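Listeriolysin O (Listeria monocytogenes, PDB 4CDB) binds cholesterol-containing host membranes and, after a major conformational change, inserts into them as an oligomeric pore that lyses the cell. Local coordinates at residues 393-399 against 412-418; 380-386 against 424-430; 109-114 against 230-236. All coordinates share one frame; numbering follows the deposited sequence.

Interaction 1 (393-399 against 412-418); sequences FNISWDE and HKNWSEN
Lys413 lays its CB over one face of the Trp397 indole, a CH-pi contact 3.7 Å from CB to the centroid of the five-membered ring and set toward the rim, while Glu399 CG lies in the indole plane at its edge. With CG wedged between the backbone N and the carbonyl carbon (chi1 64°), the indole of Trp397 is swung back across the neighbouring strand. Its NE1 gives an almost straight hydrogen bond to the anti lone pair of Glu399 OE2 (3.1 Å), within the ring plane; the other oxygen, OE1, forms a salt bridge with Lys413 NZ, so one carboxylate ties the ring edge to the lysine that covers its face. On the reverse side of the sheet the His412 ring meets Asp398 OD1 at its edge, and ND1 donates to this oxygen (2.9 Å) from above the carboxylate plane, the two planes 64° apart. The Trp415 ring has Glu417 CB over the centre of one face and Phe393 CB at its edge, with Ile395 CD1 alongside at 3.9 Å from CE3. Strands 391-402 and 408-414 form an antiparallel beta hairpin at one side of the four-stranded sheet of the C-terminal beta sandwich; the next strand, 436-449, supplies Asn440, whose ND2 bonds to Ser396 OG. Paired backbone bonds join Trp397 and Lys413. Beyond them the partner leaves the strand in a type I turn, Trp415 to Asn418, and a side-chain amide takes over the pairing: Asn418 OD1 accepts a nearly straight bond from Ile395 N (2.8 Å), and its ND2 returns to Ile395 O from above the carbonyl plane. Trp415 N also donates to Ile395 O, nearly in line with the C=O. The amide of Asn394 stacks on that of Asn418, planes 22° apart.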
loop_
_atom_site.group_PDB
_atom_site.type_symbol
_atom_site.label_atom_id
_atom_site.label_comp_id
_atom_site.label_asym_id
_atom_site.label_seq_id
_atom_site.Cartn_x
_atom_site.Cartn_y
_atom_site.Cartn_z
ATOM N N PHE A 393 16.780 -13.960 49.732
ATOM C CA PHE A 393 16.453 -14.015 48.314
ATOM C C PHE A 393 17.663 -13.695 47.453
ATOM O O PHE A 393 18.568 -12.972 47.869
ATOM C CB PHE A 393 15.324 -13.035 47.983
ATOM C CG PHE A 393 14.061 -13.288 48.748
ATOM C CD1 PHE A 393 13.861 -12.709 49.993
ATOM C CD2 PHE A 393 13.072 -14.106 48.226
ATOM C CE1 PHE A 393 12.697 -12.943 50.703
ATOM C CE2 PHE A 393 11.906 -14.342 48.932
ATOM C CZ PHE A 393 11.720 -13.759 50.172
ATOM N N ASN A 394 17.673 -14.249 46.248
ATOM C CA ASN A 394 18.642 -13.856 45.240
ATOM C C ASN A 394 17.953 -13.705 43.891
ATOM O O ASN A 394 17.646 -14.694 43.223
ATOM C CB ASN A 394 19.791 -14.859 45.153
ATOM C CG ASN A 394 20.954 -14.329 44.343
ATOM O OD1 ASN A 394 20.939 -14.372 43.114
ATOM N ND2 ASN A 394 21.969 -13.817 45.031
ATOM N N ILE A 395 17.692 -12.462 43.503
ATOM C CA ILE A 395 16.984 -12.200 42.262
ATOM C C ILE A 395 17.840 -11.361 41.321
ATOM O O ILE A 395 18.322 -10.292 41.695
ATOM C CB ILE A 395 15.636 -11.506 42.527
ATOM C CG1 ILE A 395 14.799 -12.348 43.493
ATOM C CG2 ILE A 395 14.890 -11.272 41.225
ATOM C CD1 ILE A 395 13.442 -11.774 43.799
ATOM N N SER A 396 18.035 -11.863 40.105
ATOM C CA SER A 396 18.870 -11.192 39.113
ATOM C C SER A 396 18.204 -11.193 37.742
ATOM O O SER A 396 17.263 -11.952 37.499
ATOM C CB SER A 396 20.242 -11.865 39.025
ATOM O OG SER A 396 20.117 -13.227 38.648
ATOM N N TRP A 397 18.698 -10.334 36.854
ATOM C CA TRP A 397 18.190 -10.243 35.488
ATOM C C TRP A 397 19.159 -9.476 34.591
ATOM O O TRP A 397 20.106 -8.853 35.075
ATOM C CB TRP A 397 16.813 -9.571 35.466
ATOM C CG TRP A 397 16.832 -8.149 35.936
ATOM C CD1 TRP A 397 16.986 -7.033 35.165
ATOM C CD2 TRP A 397 16.697 -7.689 37.285
ATOM N NE1 TRP A 397 16.953 -5.907 35.952
ATOM C CE2 TRP A 397 16.779 -6.282 37.257
ATOM C CE3 TRP A 397 16.516 -8.331 38.515
ATOM C CZ2 TRP A 397 16.683 -5.507 38.412
ATOM C CZ3 TRP A 397 16.422 -7.558 39.659
ATOM C CH2 TRP A 397 16.506 -6.162 39.600
ATOM N N ASP A 398 18.918 -9.531 33.285
ATOM C CA ASP A 398 19.728 -8.798 32.318
ATOM C C ASP A 398 18.922 -7.664 31.695
ATOM O O ASP A 398 17.728 -7.814 31.439
ATOM C CB ASP A 398 20.230 -9.730 31.214
ATOM C CG ASP A 398 21.303 -10.685 31.696
ATOM O OD1 ASP A 398 22.167 -10.259 32.489
ATOM O OD2 ASP A 398 21.281 -11.864 31.281
ATOM N N GLU A 399 19.579 -6.532 31.462
ATOM C CA GLU A 399 18.963 -5.418 30.748
ATOM C C GLU A 399 19.719 -5.151 29.449
ATOM O O GLU A 399 20.922 -4.893 29.462
ATOM C CB GLU A 399 18.921 -4.164 31.623
ATOM C CG GLU A 399 18.028 -4.299 32.847
ATOM C CD GLU A 399 17.950 -3.022 33.660
ATOM O OE1 GLU A 399 18.436 -1.980 33.177
ATOM O OE2 GLU A 399 17.404 -3.064 34.782
ATOM N N HIS A 412 24.179 -7.062 33.438
ATOM C CA HIS A 412 23.583 -7.925 34.452
ATOM C C HIS A 412 23.163 -7.086 35.654
ATOM O O HIS A 412 23.889 -6.183 36.071
ATOM C CB HIS A 412 24.556 -9.017 34.889
ATOM C CG HIS A 412 23.920 -10.093 35.712
ATOM N ND1 HIS A 412 23.051 -11.022 35.176
ATOM C CD2 HIS A 412 24.019 -10.386 37.027
ATOM C CE1 HIS A 412 22.647 -11.841 36.129
ATOM N NE2 HIS A 412 23.218 -11.479 37.263
ATOM N N LYS A 413 21.993 -7.385 36.207
ATOM C CA LYS A 413 21.473 -6.613 37.330
ATOM C C LYS A 413 21.114 -7.495 38.522
ATOM O O LYS A 413 20.626 -8.612 38.359
ATOM C CB LYS A 413 20.262 -5.782 36.894
ATOM C CG LYS A 413 20.600 -4.686 35.896
ATOM C CD LYS A 413 21.477 -3.617 36.532
ATOM C CE LYS A 413 22.471 -3.039 35.534
ATOM N NZ LYS A 413 21.811 -2.464 34.330
ATOM N N ASN A 414 21.371 -6.981 39.721
ATOM C CA ASN A 414 21.024 -7.683 40.948
ATOM C C ASN A 414 20.097 -6.856 41.826
ATOM O O ASN A 414 20.245 -5.638 41.927
ATOM C CB ASN A 414 22.283 -8.054 41.733
ATOM C CG ASN A 414 22.993 -9.262 41.159
ATOM O OD1 ASN A 414 22.376 -10.296 40.905
ATOM N ND2 ASN A 414 24.297 -9.136 40.945
ATOM N N TRP A 415 19.137 -7.527 42.453
ATOM C CA TRP A 415 18.257 -6.877 43.413
ATOM C C TRP A 415 19.081 -6.397 44.602
ATOM O O TRP A 415 19.983 -7.096 45.064
ATOM C CB TRP A 415 17.170 -7.842 43.881
ATOM C CG TRP A 415 16.102 -7.193 44.709
ATOM C CD1 TRP A 415 15.755 -5.873 44.716
ATOM C CD2 TRP A 415 15.247 -7.837 45.660
ATOM N NE1 TRP A 415 14.733 -5.657 45.609
ATOM C CE2 TRP A 415 14.402 -6.847 46.201
ATOM C CE3 TRP A 415 15.111 -9.156 46.103
ATOM C CZ2 TRP A 415 13.436 -7.135 47.166
ATOM C CZ3 TRP A 415 14.152 -9.440 47.059
ATOM C CH2 TRP A 415 13.327 -8.435 47.580
ATOM N N SER A 416 18.769 -5.202 45.089
ATOM C CA SER A 416 19.507 -4.603 46.193
ATOM C C SER A 416 19.369 -5.400 47.488
ATOM O O SER A 416 20.230 -5.325 48.362
ATOM C CB SER A 416 19.036 -3.168 46.417
ATOM O OG SER A 416 17.669 -3.149 46.778
ATOM N N GLU A 417 18.283 -6.157 47.611
ATOM C CA GLU A 417 18.015 -6.912 48.832
ATOM C C GLU A 417 18.566 -8.334 48.778
ATOM O O GLU A 417 18.283 -9.151 49.655
ATOM C CB GLU A 417 16.514 -6.943 49.132
ATOM C CG GLU A 417 15.872 -5.569 49.276
ATOM C CD GLU A 417 16.383 -4.794 50.481
ATOM O OE1 GLU A 417 16.877 -5.425 51.439
ATOM O OE2 GLU A 417 16.279 -3.550 50.471
ATOM N N ASN A 418 19.351 -8.628 47.746
ATOM C CA ASN A 418 19.955 -9.949 47.604
ATOM C C ASN A 418 20.827 -10.334 48.798
ATOM O O ASN A 418 21.569 -9.504 49.327
ATOM C CB ASN A 418 20.772 -10.037 46.312
ATOM C CG ASN A 418 19.921 -10.369 45.099
ATOM O OD1 ASN A 418 18.698 -10.483 45.190
ATOM N ND2 ASN A 418 20.570 -10.526 43.951
HETATM O O HOH W 1 17.161 -11.461 50.840
#

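Interaction 2 (380-386 against 424-430); sequences KINIDHS and AHFTSSI
Asp384 and His425 meet across an antiparallel strand pair in the C-terminal beta sandwich, where 380-385 runs between 426-430 and strand 468-475. Asp384 CB starts on the sheet face shared with Thr427; CG stands anti to the backbone N (chi1 -169°), which brings the carboxylate across to the partner strand. OD2 touches Thr427 CG2 at 3.4 Å and accepts from His425 NE2 at 3.2 Å, met from above the carboxylate plane; OD1 receives only a weak bond from the same nitrogen. Carboxylate and imidazole planes stand 55° apart. The histidine follows a cis peptide bond, and its CD2 rests against His385 O. On the opposite face Ile383 CG2 packs against Phe426 CE2, His385 CB against Phe426 CB, and Ile381 against Ile430, a row turned to the other sheet through Phe393, Ile395 and Trp415. Paired backbone hydrogen bonds at Ile381-Ile430, Ile383-Ser428 and His385-Phe426 hold the ladder. Farther along the Asp384 face, Asn382 ND2 is held by Asn468 and Asn470, while its OD1 accepts the hydroxyl of Ser429, 2.8 Å from OG, tilted 20° from the carbonyl plane.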
loop_
_atom_site.group_PDB
_atom_site.type_symbol
_atom_site.label_atom_id
_atom_site.label_comp_id
_atom_site.label_asym_id
_atom_site.label_seq_id
_atom_site.Cartn_x
_atom_site.Cartn_y
_atom_site.Cartn_z
ATOM N N LYS A 380 6.674 -5.943 37.117
ATOM C CA LYS A 380 7.018 -5.942 38.532
ATOM C C LYS A 380 7.177 -7.364 39.057
ATOM O O LYS A 380 6.484 -8.281 38.613
ATOM C CB LYS A 380 5.944 -5.210 39.344
ATOM C CG LYS A 380 5.779 -3.738 38.987
ATOM C CD LYS A 380 4.633 -3.102 39.764
ATOM C CE LYS A 380 4.847 -3.240 41.262
ATOM N NZ LYS A 380 3.741 -2.626 42.045
ATOM N N ILE A 381 8.105 -7.544 39.991
ATOM C CA ILE A 381 8.201 -8.789 40.738
ATOM C C ILE A 381 7.790 -8.523 42.180
ATOM O O ILE A 381 8.450 -7.766 42.894
ATOM C CB ILE A 381 9.617 -9.382 40.703
ATOM C CG1 ILE A 381 10.057 -9.621 39.260
ATOM C CG2 ILE A 381 9.668 -10.688 41.483
ATOM C CD1 ILE A 381 11.404 -10.300 39.145
ATOM N N ASN A 382 6.689 -9.139 42.598
ATOM C CA ASN A 382 6.140 -8.903 43.926
ATOM C C ASN A 382 6.519 -10.016 44.898
ATOM O O ASN A 382 6.134 -11.171 44.715
ATOM C CB ASN A 382 4.620 -8.745 43.842
ATOM C CG ASN A 382 4.202 -7.699 42.825
ATOM O OD1 ASN A 382 4.717 -6.581 42.818
ATOM N ND2 ASN A 382 3.273 -8.064 41.947
ATOM N N ILE A 383 7.283 -9.659 45.927
ATOM C CA ILE A 383 7.760 -10.631 46.905
ATOM C C ILE A 383 6.911 -10.607 48.169
ATOM O O ILE A 383 6.653 -9.543 48.733
ATOM C CB ILE A 383 9.222 -10.356 47.312
ATOM C CG1 ILE A 383 10.119 -10.297 46.078
ATOM C CG2 ILE A 383 9.716 -11.417 48.290
ATOM C CD1 ILE A 383 10.140 -11.576 45.286
ATOM N N ASP A 384 6.483 -11.785 48.613
ATOM C CA ASP A 384 5.746 -11.901 49.865
ATOM C C ASP A 384 6.310 -13.031 50.719
ATOM O O ASP A 384 6.236 -14.201 50.349
ATOM C CB ASP A 384 4.257 -12.131 49.599
ATOM C CG ASP A 384 3.413 -11.984 50.851
ATOM O OD1 ASP A 384 3.426 -12.906 51.693
ATOM O OD2 ASP A 384 2.734 -10.945 50.991
ATOM N N HIS A 385 6.877 -12.666 51.864
ATOM C CA HIS A 385 7.438 -13.637 52.797
ATOM C C HIS A 385 6.607 -13.660 54.075
ATOM O O HIS A 385 6.545 -12.668 54.800
ATOM C CB HIS A 385 8.898 -13.285 53.104
ATOM C CG HIS A 385 9.499 -14.073 54.229
ATOM N ND1 HIS A 385 9.024 -15.304 54.624
ATOM C CD2 HIS A 385 10.548 -13.795 55.040
ATOM C CE1 HIS A 385 9.751 -15.751 55.635
ATOM N NE2 HIS A 385 10.682 -14.856 55.904
ATOM N N SER A 386 5.968 -14.795 54.342
ATOM C CA SER A 386 5.155 -14.955 55.542
ATOM C C SER A 386 5.452 -16.278 56.242
ATOM O O SER A 386 4.640 -16.771 57.025
ATOM C CB SER A 386 3.666 -14.860 55.202
ATOM O OG SER A 386 3.246 -15.972 54.430
ATOM N N ALA A 424 9.451 -12.572 58.416
ATOM C CA ALA A 424 8.049 -12.307 58.118
ATOM C C ALA A 424 7.560 -11.238 59.088
ATOM O O ALA A 424 8.001 -11.206 60.238
ATOM C CB ALA A 424 7.233 -13.579 58.269
ATOM N N HIS A 425 6.657 -10.362 58.646
ATOM C CA HIS A 425 6.076 -10.397 57.310
ATOM C C HIS A 425 6.810 -9.432 56.384
ATOM O O HIS A 425 6.849 -8.228 56.637
ATOM C CB HIS A 425 4.589 -10.040 57.384
ATOM C CG HIS A 425 3.881 -10.106 56.069
ATOM N ND1 HIS A 425 3.131 -9.060 55.574
ATOM C CD2 HIS A 425 3.801 -11.095 55.147
ATOM C CE1 HIS A 425 2.623 -9.401 54.404
ATOM N NE2 HIS A 425 3.014 -10.630 54.120
ATOM N N PHE A 426 7.387 -9.965 55.311
ATOM C CA PHE A 426 8.180 -9.154 54.396
ATOM C C PHE A 426 7.518 -9.010 53.026
ATOM O O PHE A 426 7.118 -9.999 52.409
ATOM C CB PHE A 426 9.591 -9.731 54.253
ATOM C CG PHE A 426 10.435 -9.017 53.237
ATOM C CD1 PHE A 426 10.948 -7.757 53.503
ATOM C CD2 PHE A 426 10.719 -9.606 52.015
ATOM C CE1 PHE A 426 11.724 -7.095 52.568
ATOM C CE2 PHE A 426 11.494 -8.951 51.075
ATOM C CZ PHE A 426 11.998 -7.693 51.352
ATOM N N THR A 427 7.401 -7.769 52.567
ATOM C CA THR A 427 6.847 -7.477 51.250
ATOM C C THR A 427 7.683 -6.419 50.540
ATOM O O THR A 427 8.150 -5.463 51.161
ATOM C CB THR A 427 5.388 -6.985 51.335
ATOM O OG1 THR A 427 5.302 -5.893 52.259
ATOM C CG2 THR A 427 4.469 -8.106 51.790
ATOM N N SER A 428 7.868 -6.600 49.237
ATOM C CA SER A 428 8.614 -5.653 48.418
ATOM C C SER A 428 8.335 -5.902 46.940
ATOM O O SER A 428 7.973 -7.012 46.549
ATOM C CB SER A 428 10.115 -5.759 48.699
ATOM O OG SER A 428 10.834 -4.750 48.014
ATOM N N SER A 429 8.505 -4.868 46.123
ATOM C CA SER A 429 8.289 -4.990 44.685
ATOM C C SER A 429 9.516 -4.548 43.898
ATOM O O SER A 429 10.044 -3.456 44.112
ATOM C CB SER A 429 7.067 -4.178 44.244
ATOM O OG SER A 429 5.861 -4.777 44.686
ATOM N N ILE A 430 9.966 -5.405 42.989
ATOM C CA ILE A 430 11.079 -5.070 42.109
ATOM C C ILE A 430 10.544 -4.525 40.787
ATOM O O ILE A 430 9.757 -5.186 40.110
ATOM C CB ILE A 430 11.952 -6.298 41.822
ATOM C CG1 ILE A 430 12.352 -6.982 43.130
ATOM C CG2 ILE A 430 13.178 -5.902 41.016
ATOM C CD1 ILE A 430 13.128 -8.261 42.929
#

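Interaction 3 (109-114 against 230-236); sequences VKRDSL and RFFGKAV
Val109 CG2 meets the Phe232 ring at its edge, 3.7 Å from CD1, in the apolar centre of a loop-to-loop contact at the far end of the molecule from the beta sandwich. The loop before strand 114-118 here lies against the loop before helix 238-243, with a single backbone bridge, Arg111 to Phe232. Leu92, Leu241 and Ile23 of helix 14-28 close round Phe232. A second aromatic, Phe231, packs CE1 against Leu114 CB and has Arg111 NH2 over one face; the guanidinium and ring planes are inclined at 60°. Bends at chi2 and chi3 curl the Arg111 chain round toward the partner loop, where NE donates to Phe231 O (2.9 Å) with that oxygen in the guanidinium plane. Asp112 N reaches the same carbonyl from the opposite face of its plane, giving Phe231 O two protein donors; Gly233 N bonds separately to Lys110 O at 2.9 Å. NH2 of Arg111 also bonds to Gly90 O, and Arg111 belongs with Asn134 to a sodium site. At the polar edge Asp112 OD1 is held by Ser10, while its OD2 makes a long, purely electrostatic pair with Arg230, out of the guanidinium plane. Arg230 grips Ser113 end-on, NH1 to the backbone O at 3.2 Å and NH2 to OG at 3.1 Å.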
loop_
_atom_site.group_PDB
_atom_site.type_symbol
_atom_site.label_atom_id
_atom_site.label_comp_id
_atom_site.label_asym_id
_atom_site.label_seq_id
_atom_site.Cartn_x
_atom_site.Cartn_y
_atom_site.Cartn_z
ATOM N N VAL A 109 -2.721 17.737 -33.038
ATOM C CA VAL A 109 -2.888 17.603 -34.483
ATOM C C VAL A 109 -4.305 17.172 -34.837
ATOM O O VAL A 109 -5.012 16.587 -34.016
ATOM C CB VAL A 109 -1.912 16.567 -35.078
ATOM C CG1 VAL A 109 -0.481 17.061 -34.978
ATOM C CG2 VAL A 109 -2.072 15.225 -34.377
ATOM N N LYS A 110 -4.718 17.460 -36.066
ATOM C CA LYS A 110 -6.013 17.000 -36.548
ATOM C C LYS A 110 -6.007 15.486 -36.718
ATOM O O LYS A 110 -4.960 14.878 -36.946
ATOM C CB LYS A 110 -6.383 17.697 -37.855
ATOM C CG LYS A 110 -6.870 19.125 -37.664
ATOM C CD LYS A 110 -6.397 20.017 -38.801
ATOM C CE LYS A 110 -7.255 21.272 -38.920
ATOM N NZ LYS A 110 -6.783 22.149 -40.029
ATOM N N ARG A 111 -7.187 14.884 -36.601
ATOM C CA ARG A 111 -7.299 13.436 -36.528
ATOM C C ARG A 111 -8.101 12.861 -37.687
ATOM O O ARG A 111 -8.946 13.541 -38.266
ATOM C CB ARG A 111 -7.962 13.040 -35.206
ATOM C CG ARG A 111 -7.232 13.537 -33.971
ATOM C CD ARG A 111 -5.858 12.901 -33.863
ATOM N NE ARG A 111 -5.949 11.445 -33.879
ATOM C CZ ARG A 111 -6.210 10.699 -32.811
ATOM N NH1 ARG A 111 -6.400 11.269 -31.631
ATOM N NH2 ARG A 111 -6.279 9.381 -32.924
ATOM N N ASP A 112 -7.828 11.603 -38.020
ATOM C CA ASP A 112 -8.650 10.875 -38.975
ATOM C C ASP A 112 -9.693 10.079 -38.193
ATOM O O ASP A 112 -10.144 10.513 -37.133
ATOM C CB ASP A 112 -7.788 9.954 -39.843
ATOM C CG ASP A 112 -8.420 9.654 -41.198
ATOM O OD1 ASP A 112 -9.661 9.721 -41.319
ATOM O OD2 ASP A 112 -7.665 9.340 -42.143
ATOM N N SER A 113 -10.069 8.911 -38.705
ATOM C CA SER A 113 -11.096 8.098 -38.061
ATOM C C SER A 113 -10.511 6.960 -37.229
ATOM O O SER A 113 -9.377 6.533 -37.453
ATOM C CB SER A 113 -12.062 7.531 -39.105
ATOM O OG SER A 113 -11.383 6.669 -40.001
ATOM N N LEU A 114 -11.294 6.485 -36.265
ATOM C CA LEU A 114 -10.945 5.295 -35.492
ATOM C C LEU A 114 -12.197 4.522 -35.085
ATOM O O LEU A 114 -13.308 5.056 -35.129
ATOM C CB LEU A 114 -10.096 5.652 -34.261
ATOM C CG LEU A 114 -10.532 6.745 -33.279
ATOM C CD1 LEU A 114 -11.734 6.342 -32.432
ATOM C CD2 LEU A 114 -9.364 7.123 -32.383
ATOM N N ARG A 230 -2.290 6.513 -40.059
ATOM C CA ARG A 230 -3.748 6.365 -40.062
ATOM C C ARG A 230 -4.466 7.255 -39.047
ATOM O O ARG A 230 -5.606 7.651 -39.268
ATOM C CB ARG A 230 -4.160 4.903 -39.853
ATOM C CG ARG A 230 -4.623 4.199 -41.119
ATOM C CD ARG A 230 -5.737 4.971 -41.820
ATOM N NE ARG A 230 -7.073 4.462 -41.512
ATOM C CZ ARG A 230 -7.951 5.069 -40.718
ATOM N NH1 ARG A 230 -7.647 6.222 -40.138
ATOM N NH2 ARG A 230 -9.140 4.521 -40.506
ATOM N N PHE A 231 -3.800 7.565 -37.940
ATOM C CA PHE A 231 -4.431 8.351 -36.882
ATOM C C PHE A 231 -4.410 9.851 -37.161
ATOM O O PHE A 231 -5.151 10.617 -36.544
ATOM C CB PHE A 231 -3.795 8.052 -35.521
ATOM C CG PHE A 231 -4.361 6.834 -34.842
ATOM C CD1 PHE A 231 -5.493 6.210 -35.342
ATOM C CD2 PHE A 231 -3.767 6.320 -33.699
ATOM C CE1 PHE A 231 -6.021 5.090 -34.721
ATOM C CE2 PHE A 231 -4.289 5.202 -33.071
ATOM C CZ PHE A 231 -5.419 4.585 -33.584
ATOM N N PHE A 232 -3.570 10.269 -38.101
ATOM C CA PHE A 232 -3.427 11.689 -38.399
ATOM C C PHE A 232 -4.364 12.149 -39.506
ATOM O O PHE A 232 -4.679 11.387 -40.421
ATOM C CB PHE A 232 -1.981 12.008 -38.771
ATOM C CG PHE A 232 -1.002 11.704 -37.680
ATOM C CD1 PHE A 232 -0.851 12.569 -36.608
ATOM C CD2 PHE A 232 -0.236 10.549 -37.719
ATOM C CE1 PHE A 232 0.050 12.288 -35.595
ATOM C CE2 PHE A 232 0.665 10.266 -36.712
ATOM C CZ PHE A 232 0.808 11.135 -35.649
ATOM N N GLY A 233 -4.806 13.400 -39.412
ATOM C CA GLY A 233 -5.611 14.005 -40.459
ATOM C C GLY A 233 -4.825 14.115 -41.752
ATOM O O GLY A 233 -3.591 14.114 -41.734
ATOM N N LYS A 234 -5.536 14.219 -42.870
ATOM C CA LYS A 234 -4.903 14.211 -44.184
ATOM C C LYS A 234 -4.043 15.444 -44.451
ATOM O O LYS A 234 -3.270 15.466 -45.408
ATOM C CB LYS A 234 -5.959 14.070 -45.279
ATOM C CG LYS A 234 -6.954 15.215 -45.332
ATOM C CD LYS A 234 -8.069 14.914 -46.320
ATOM C CE LYS A 234 -9.077 16.052 -46.389
ATOM N NZ LYS A 234 -10.220 15.745 -47.298
ATOM N N ALA A 235 -4.180 16.466 -43.611
ATOM C CA ALA A 235 -3.413 17.695 -43.785
ATOM C C ALA A 235 -2.125 17.699 -42.963
ATOM O O ALA A 235 -1.310 18.615 -43.083
ATOM C CB ALA A 235 -4.263 18.907 -43.440
ATOM N N VAL A 236 -1.945 16.682 -42.126
ATOM C CA VAL A 236 -0.758 16.604 -41.280
ATOM C C VAL A 236 0.448 16.132 -42.089
ATOM O O VAL A 236 0.331 15.237 -42.931
ATOM C CB VAL A 236 -0.979 15.668 -40.073
ATOM C CG1 VAL A 236 0.241 15.674 -39.155
ATOM C CG2 VAL A 236 -2.226 16.081 -39.302
HETATM O O HOH W 2 -7.487 8.791 -35.329
#

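Overall arrangement
Interactions 1 and 2 belong to the two facing sheets of the C-terminal beta sandwich, their centres about 14 Å apart, with 393-399 and 412-418 nested in the chain loop that interaction 2 closes. They share an apolar interior: Trp415 CD2 touches Ile430 CD1 at 3.5 Å, and Phe393 CZ touches Ile383 CG2 at 3.6 Å. The bound tris(hydroxyethyl)aminomethane lies about 12 Å from the side chain of Ile383. Interaction 3 sits beyond the chain's centre, its centre about 86 Å from that of interaction 1 and about 91 Å from that of interaction 2, without touching either. Its Arg111 side chain is about 3 Å from a sodium ion.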